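Local coordinates for putative sugar ABC transport system, substrate-binding protein (Bordetella parapertussis, PDB 5IX8), which probably binds a carbohydrate in the periplasm as the solute-binding component of an ABC transport system, at residues V91-A96 with S111-F116; K127-A132 with A248-P253. One frame throughout, in Å; residues are numbered along the deposited sequence.

Contact 1: residues V91-A96 with S111-F116; sequences VVADLA and SDKIAF
Van der Waals contacts carry the packing of helix segment 91-96 against the loop 111-116, and Val92 is their centre. Its CG1 methyl, anti to the backbone N (chi1 173°), lies 3.6 Å from the Lys113 carbonyl O and touches CB of Lys113. The other branch, CG2, is directed at the tip of Ile114: CG2 to CD1 of Ile114 measures 4.1 Å, and the two side chains cross at about a right angle. CB of Ile114 points away from the helix, yet its CG1 arm, anti to the carbonyl carbon, brings CD1 back toward Val92. One residue on, the Ala93 methyl meets the aliphatic part of Lys113, with CB 3.5 Å from CD of Lys113.

Polar interactions shape the loop rather than cross between the two segments. Ser111 to Ile114 form a type I beta turn, and Ser111 OG accepts from Lys113 N at 3.3 Å, an ST turn whose N-H...O angle is 156°. The lysine chain runs extended to a bend at chi4 (62°), which leaves NZ 3.6 Å from Asp112 OD1 in a salt bridge. Asp89, in the first turn of helix 89-97, pairs with Lys113 NZ through OD2 and hydrogen-bonds Ser111 OG through OD1, so the loop is tied to the helix start. A helix packed on the loop that joins parallel strands 101-105 and 116-119 belongs to the alpha/beta architecture of periplasmic binding proteins.

Contact 2: residues K127-A132 with A248-P253; sequences KVLGKA and AVASEP
Leu129 and Ala132 of helix segment 127-132 pack on Ala248 and Ala250 of strand 248-250, and the side-chain pairs they form are all apolar. The tightest pair is methyl to methyl: Ala132 CB stands 3.6 Å from Ala248 CB. Leu129, one helical turn earlier, reaches over the strand with a single branch. Its CD2 lies 4.1 Å from Ala248 CB and 4.2 Å from Ala250 CB, so one methyl bridges two residues on the same side of the strand. The same carbon also rests on the peptide backbone between them, 3.9 Å from Ala250 N, and no polar bond joins the two segments.

Torsions explain this reach. CG of Leu129 is anti to the carbonyl carbon (chi1 -70°), and chi2 of 173° sets CD1 anti to CA and so turns the other branch, CD2, onto the strand. Ala248 and Ala250 present their CB atoms to the helix, whereas the intervening Val249 turns its CB away, the alternation of an extended strand. The short-segment axes approach to 8.8 Å and run nearly antiparallel, at 168°; the close approach is consistent with the methyl-only side chains that Ala132, Ala248 and Ala250 bring to the interface.

Farther out, the neighbouring strands hold the platform in place. Ala248 and Ala250 make backbone hydrogen bonds with Thr230 of strand 227-231, and Val249 bonds with Val296 of strand 295-296. Leu229 widens the apolar surface by touching Leu129, and Val295 does so by touching both Val128 and Ala248. A helix laid on a central beta-sheet in this way is the layered alpha/beta packing of a periplasmic binding protein lobe.

In the fold
The contacts lie on opposite sides of the chain's centre, with their own centres 31 Å apart and nearest atoms about 14 Å apart, so they do not touch. They also follow one another in sequence. Contact 1 abuts the parallel sheet containing strands 101-105 and 116-119, while contact 2 involves the mixed sheet containing strand 246-250. This assignment to separate sheets fits the two-lobed fold of periplasmic binding proteins, in which ligand is generally held between lobes. Helix 122-135 of contact 2 follows strand 116-119, into which the loop of contact 1 leads, making this a passage from one sheet to a helix on the other.

Contact 1: residues V91-A96 with S111-F116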
ATOM      1  N   VAL A  91      20.049   9.254   3.342  1.00 17.07           N
ATOM      2  CA  VAL A  91      20.539   8.060   2.664  1.00 17.16           C
ATOM      3  C   VAL A  91      20.184   8.094   1.188  1.00 15.99           C
ATOM      4  O   VAL A  91      20.964   7.638   0.348  1.00 17.27           O
ATOM      5  CB  VAL A  91      20.043   6.766   3.344  1.00 18.05           C
ATOM      6  CG1 VAL A  91      18.547   6.566   3.215  1.00 17.95           C
ATOM      7  CG2 VAL A  91      20.781   5.578   2.769  1.00 17.58           C
ATOM      8  N   VAL A  92      19.020   8.639   0.834  1.00 14.58           N
ATOM      9  CA  VAL A  92      18.697   8.784  -0.592  1.00 14.84           C
ATOM     10  C   VAL A  92      19.700   9.714  -1.255  1.00 15.73           C
ATOM     11  O   VAL A  92      20.191   9.452  -2.365  1.00 14.79           O
ATOM     12  CB  VAL A  92      17.250   9.288  -0.771  1.00 15.20           C
ATOM     13  CG1 VAL A  92      16.947   9.614  -2.254  1.00 15.34           C
ATOM     14  CG2 VAL A  92      16.226   8.260  -0.263  1.00 15.56           C
ATOM     15  N   ALA A  93      20.045  10.806  -0.571  1.00 16.76           N
ATOM     16  CA  ALA A  93      21.010  11.746  -1.115  1.00 16.27           C
ATOM     17  C   ALA A  93      22.380  11.097  -1.270  1.00 16.42           C
ATOM     18  O   ALA A  93      23.082  11.335  -2.262  1.00 16.54           O
ATOM     19  CB  ALA A  93      21.086  12.954  -0.191  1.00 16.01           C
ATOM     20  N   ASP A  94      22.766  10.272  -0.302  1.00 17.16           N
ATOM     21  CA  ASP A  94      24.051   9.582  -0.355  1.00 18.85           C
ATOM     22  C   ASP A  94      24.106   8.580  -1.502  1.00 17.19           C
ATOM     23  O   ASP A  94      25.117   8.484  -2.213  1.00 18.21           O
ATOM     24  CB  ASP A  94      24.286   8.878   0.975  1.00 23.48           C
ATOM     25  CG  ASP A  94      25.591   8.113   1.003  1.00 29.24           C
ATOM     26  OD1 ASP A  94      26.627   8.668   0.570  1.00 32.11           O
ATOM     27  OD2 ASP A  94      25.595   6.968   1.474  1.00 32.60           O
ATOM     28  N   LEU A  95      23.026   7.818  -1.699  1.00 15.79           N
ATOM     29  CA  LEU A  95      22.994   6.925  -2.851  1.00 16.03           C
ATOM     30  C   LEU A  95      23.103   7.710  -4.149  1.00 15.62           C
ATOM     31  O   LEU A  95      23.853   7.321  -5.052  1.00 16.57           O
ATOM     32  CB  LEU A  95      21.725   6.079  -2.818  1.00 18.21           C
ATOM     33  CG  LEU A  95      21.920   4.725  -2.130  1.00 21.07           C
ATOM     34  CD1 LEU A  95      22.561   4.817  -0.767  1.00 24.73           C
ATOM     35  CD2 LEU A  95      20.539   4.045  -2.040  1.00 20.83           C
ATOM     36  N   ALA A  96      22.383   8.837  -4.252  1.00 15.01           N
ATOM     37  CA  ALA A  96      22.412   9.607  -5.493  1.00 15.04           C
ATOM     38  C   ALA A  96      23.811  10.139  -5.785  1.00 16.87           C
ATOM     39  O   ALA A  96      24.211  10.214  -6.953  1.00 17.56           O
ATOM     40  CB  ALA A  96      21.400  10.758  -5.439  1.00 15.39           C
ATOM     41  N   SER A 111      11.099  12.413   1.004  1.00 12.16           N
ATOM     42  CA  SER A 111      12.380  12.835   0.441  1.00 11.76           C
ATOM     43  C   SER A 111      12.150  13.358  -0.963  1.00 12.38           C
ATOM     44  O   SER A 111      11.673  12.612  -1.821  1.00 12.32           O
ATOM     45  CB  SER A 111      13.392  11.686   0.407  1.00 13.20           C
ATOM     46  OG  SER A 111      14.534  12.048  -0.338  1.00 16.16           O
ATOM     47  N   ASP A 112      12.519  14.622  -1.210  1.00 12.22           N
ATOM     48  CA  ASP A 112      12.374  15.152  -2.567  1.00 13.36           C
ATOM     49  C   ASP A 112      13.540  14.795  -3.474  1.00 14.28           C
ATOM     50  O   ASP A 112      13.612  15.324  -4.597  1.00 15.37           O
ATOM     51  CB  ASP A 112      12.159  16.671  -2.545  1.00 14.65           C
ATOM     52  CG  ASP A 112      13.333  17.433  -1.942  1.00 18.22           C
ATOM     53  OD1 ASP A 112      14.430  16.886  -1.785  1.00 19.10           O
ATOM     54  OD2 ASP A 112      13.150  18.628  -1.641  1.00 21.05           O
ATOM     55  N   LYS A 113      14.440  13.919  -3.009  1.00 13.39           N
ATOM     56  CA  LYS A 113      15.553  13.427  -3.819  1.00 12.67           C
ATOM     57  C   LYS A 113      15.267  12.063  -4.460  1.00 12.23           C
ATOM     58  O   LYS A 113      16.105  11.546  -5.194  1.00 12.67           O
ATOM     59  CB  LYS A 113      16.824  13.383  -2.969  1.00 15.10           C
ATOM     60  CG  LYS A 113      17.288  14.798  -2.586  1.00 18.77           C
ATOM     61  CD  LYS A 113      18.449  14.769  -1.621  1.00 22.64           C
ATOM     62  CE  LYS A 113      18.795  16.176  -1.075  1.00 25.98           C
ATOM     63  NZ  LYS A 113      17.662  16.814  -0.286  1.00 28.18           N
ATOM     64  N   ILE A 114      14.105  11.471  -4.174  1.00 10.82           N
ATOM     65  CA  ILE A 114      13.611  10.306  -4.901  1.00 11.36           C
ATOM     66  C   ILE A 114      13.517  10.634  -6.378  1.00 11.91           C
ATOM     67  O   ILE A 114      13.101  11.738  -6.763  1.00 14.13           O
ATOM     68  CB  ILE A 114      12.236   9.912  -4.324  1.00 10.95           C
ATOM     69  CG1 ILE A 114      12.361   9.427  -2.873  1.00 12.20           C
ATOM     70  CG2 ILE A 114      11.488   8.904  -5.221  1.00 11.29           C
ATOM     71  CD1 ILE A 114      13.005   8.016  -2.712  1.00 13.80           C
ATOM     72  N   ALA A 115      13.935   9.683  -7.225  1.00 10.83           N
ATOM     73  CA  ALA A 115      13.896   9.915  -8.674  1.00 11.86           C
ATOM     74  C   ALA A 115      12.464   9.911  -9.195  1.00 13.01           C
ATOM     75  O   ALA A 115      12.037  10.858  -9.876  1.00 14.26           O
ATOM     76  CB  ALA A 115      14.748   8.872  -9.404  1.00 12.77           C
ATOM     77  N   PHE A 116      11.701   8.861  -8.859  1.00 12.04           N
ATOM     78  CA  PHE A 116      10.272   8.808  -9.155  1.00 11.75           C
ATOM     79  C   PHE A 116       9.668   7.718  -8.289  1.00 11.96           C
ATOM     80  O   PHE A 116      10.376   6.946  -7.637  1.00 11.73           O
ATOM     81  CB  PHE A 116       9.965   8.542 -10.649  1.00 12.60           C
ATOM     82  CG  PHE A 116      10.435   7.193 -11.137  1.00 12.44           C
ATOM     83  CD1 PHE A 116      11.729   7.028 -11.621  1.00 12.35           C
ATOM     84  CD2 PHE A 116       9.606   6.083 -11.060  1.00 12.94           C
ATOM     85  CE1 PHE A 116      12.170   5.764 -12.058  1.00 12.73           C
ATOM     86  CE2 PHE A 116      10.023   4.845 -11.527  1.00 13.24           C
ATOM     87  CZ  PHE A 116      11.309   4.674 -12.003  1.00 12.73           C
TER

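Contact 2: residues K127-A132 with A248-P253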
ATOM      1  N   LYS A 127     -11.212   8.204   0.376  1.00 14.16           N
ATOM      2  CA  LYS A 127     -12.445   8.724  -0.218  1.00 14.28           C
ATOM      3  C   LYS A 127     -13.314   7.616  -0.810  1.00 15.19           C
ATOM      4  O   LYS A 127     -14.539   7.646  -0.660  1.00 16.92           O
ATOM      5  CB  LYS A 127     -12.101   9.756  -1.292  1.00 14.75           C
ATOM      6  CG  LYS A 127     -11.487  11.033  -0.684  1.00 17.40           C
ATOM      7  CD  LYS A 127     -11.531  12.138  -1.693  1.00 20.56           C
ATOM      8  CE  LYS A 127     -10.942  13.415  -1.183  1.00 23.18           C
ATOM      9  NZ  LYS A 127     -11.235  14.502  -2.206  1.00 25.11           N
ATOM     10  N   VAL A 128     -12.720   6.641  -1.511  1.00 15.49           N
ATOM     11  CA  VAL A 128     -13.582   5.620  -2.130  1.00 16.88           C
ATOM     12  C   VAL A 128     -14.187   4.701  -1.063  1.00 16.33           C
ATOM     13  O   VAL A 128     -15.321   4.219  -1.217  1.00 16.60           O
ATOM     14  CB  VAL A 128     -12.845   4.825  -3.231  1.00 20.01           C
ATOM     15  CG1 VAL A 128     -12.448   5.763  -4.384  1.00 21.22           C
ATOM     16  CG2 VAL A 128     -11.654   4.085  -2.687  1.00 23.18           C
ATOM     17  N   LEU A 129     -13.487   4.479   0.048  1.00 15.49           N
ATOM     18  CA  LEU A 129     -14.104   3.737   1.148  1.00 14.40           C
ATOM     19  C   LEU A 129     -15.201   4.568   1.806  1.00 15.93           C
ATOM     20  O   LEU A 129     -16.230   4.029   2.242  1.00 16.98           O
ATOM     21  CB  LEU A 129     -13.043   3.336   2.169  1.00 14.20           C
ATOM     22  CG  LEU A 129     -12.078   2.261   1.674  1.00 14.30           C
ATOM     23  CD1 LEU A 129     -10.938   2.023   2.675  1.00 14.79           C
ATOM     24  CD2 LEU A 129     -12.781   0.929   1.311  1.00 16.03           C
ATOM     25  N   GLY A 130     -14.995   5.879   1.895  1.00 15.78           N
ATOM     26  CA  GLY A 130     -16.063   6.752   2.353  1.00 16.26           C
ATOM     27  C   GLY A 130     -17.313   6.656   1.498  1.00 17.81           C
ATOM     28  O   GLY A 130     -18.438   6.629   2.020  1.00 18.47           O
ATOM     29  N   LYS A 131     -17.144   6.599   0.176  1.00 17.98           N
ATOM     30  CA  LYS A 131     -18.306   6.461  -0.692  1.00 18.31           C
ATOM     31  C   LYS A 131     -19.001   5.130  -0.463  1.00 18.08           C
ATOM     32  O   LYS A 131     -20.237   5.066  -0.420  1.00 18.68           O
ATOM     33  CB  LYS A 131     -17.899   6.608  -2.156  1.00 19.39           C
ATOM     34  CG  LYS A 131     -19.080   6.360  -3.139  1.00 21.88           C
ATOM     35  CD  LYS A 131     -18.616   6.474  -4.588  1.00 25.28           C
ATOM     36  CE  LYS A 131     -19.613   5.884  -5.588  1.00 28.06           C
ATOM     37  NZ  LYS A 131     -20.976   6.479  -5.411  1.00 30.24           N
ATOM     38  N   ALA A 132     -18.227   4.052  -0.286  1.00 17.66           N
ATOM     39  CA  ALA A 132     -18.847   2.757   0.001  1.00 18.14           C
ATOM     40  C   ALA A 132     -19.681   2.824   1.278  1.00 18.22           C
ATOM     41  O   ALA A 132     -20.809   2.313   1.326  1.00 17.48           O
ATOM     42  CB  ALA A 132     -17.771   1.689   0.109  1.00 18.21           C
ATOM     43  N   ALA A 248     -16.513  -3.339   2.094  1.00 15.49           N
ATOM     44  CA  ALA A 248     -15.732  -2.939   0.943  1.00 14.48           C
ATOM     45  C   ALA A 248     -14.268  -3.066   1.293  1.00 14.44           C
ATOM     46  O   ALA A 248     -13.858  -2.823   2.443  1.00 14.69           O
ATOM     47  CB  ALA A 248     -16.043  -1.491   0.534  1.00 16.24           C
ATOM     48  N   VAL A 249     -13.481  -3.410   0.285  1.00 13.32           N
ATOM     49  CA  VAL A 249     -12.040  -3.521   0.427  1.00 13.59           C
ATOM     50  C   VAL A 249     -11.436  -2.786  -0.740  1.00 13.71           C
ATOM     51  O   VAL A 249     -11.659  -3.168  -1.895  1.00 14.44           O
ATOM     52  CB  VAL A 249     -11.549  -4.984   0.427  1.00 13.89           C
ATOM     53  CG1 VAL A 249     -10.016  -5.006   0.530  1.00 14.34           C
ATOM     54  CG2 VAL A 249     -12.206  -5.788   1.569  1.00 15.03           C
ATOM     55  N   ALA A 250     -10.638  -1.786  -0.458  1.00 12.40           N
ATOM     56  CA  ALA A 250      -9.961  -1.121  -1.564  1.00 13.76           C
ATOM     57  C   ALA A 250      -8.899  -2.061  -2.144  1.00 14.41           C
ATOM     58  O   ALA A 250      -8.155  -2.696  -1.397  1.00 15.49           O
ATOM     59  CB  ALA A 250      -9.357   0.194  -1.082  1.00 15.50           C
ATOM     60  N   SER A 251      -8.863  -2.192  -3.475  1.00 13.65           N
ATOM     61  CA  SER A 251      -7.813  -2.987  -4.123  1.00 14.56           C
ATOM     62  C   SER A 251      -6.494  -2.221  -4.067  1.00 15.30           C
ATOM     63  O   SER A 251      -6.454  -1.040  -4.400  1.00 18.16           O
ATOM     64  CB  SER A 251      -8.201  -3.279  -5.591  1.00 16.20           C
ATOM     65  OG  SER A 251      -7.113  -3.795  -6.371  1.00 17.83           O
ATOM     66  N   GLU A 252      -5.417  -2.870  -3.624  1.00 13.66           N
ATOM     67  CA  GLU A 252      -4.078  -2.290  -3.715  1.00 13.92           C
ATOM     68  C   GLU A 252      -3.239  -3.188  -4.612  1.00 15.23           C
ATOM     69  O   GLU A 252      -2.768  -4.252  -4.170  1.00 16.32           O
ATOM     70  CB  GLU A 252      -3.454  -2.141  -2.336  1.00 14.21           C
ATOM     71  CG  GLU A 252      -4.202  -1.077  -1.529  1.00 17.44           C
ATOM     72  CD  GLU A 252      -3.506  -0.718  -0.224  1.00 19.91           C
ATOM     73  OE1 GLU A 252      -2.368  -0.192  -0.262  1.00 21.02           O
ATOM     74  OE2 GLU A 252      -4.088  -0.977   0.853  1.00 20.92           O
ATOM     75  N   PRO A 253      -3.092  -2.851  -5.866  1.00 16.47           N
ATOM     76  CA  PRO A 253      -2.496  -3.776  -6.848  1.00 16.59           C
ATOM     77  C   PRO A 253      -0.967  -3.750  -6.831  1.00 15.32           C
ATOM     78  O   PRO A 253      -0.311  -3.189  -7.695  1.00 14.58           O
ATOM     79  CB  PRO A 253      -3.070  -3.262  -8.171  1.00 19.13           C
ATOM     80  CG  PRO A 253      -3.221  -1.826  -7.949  1.00 19.13           C
ATOM     81  CD  PRO A 253      -3.667  -1.665  -6.515  1.00 18.56           C
TER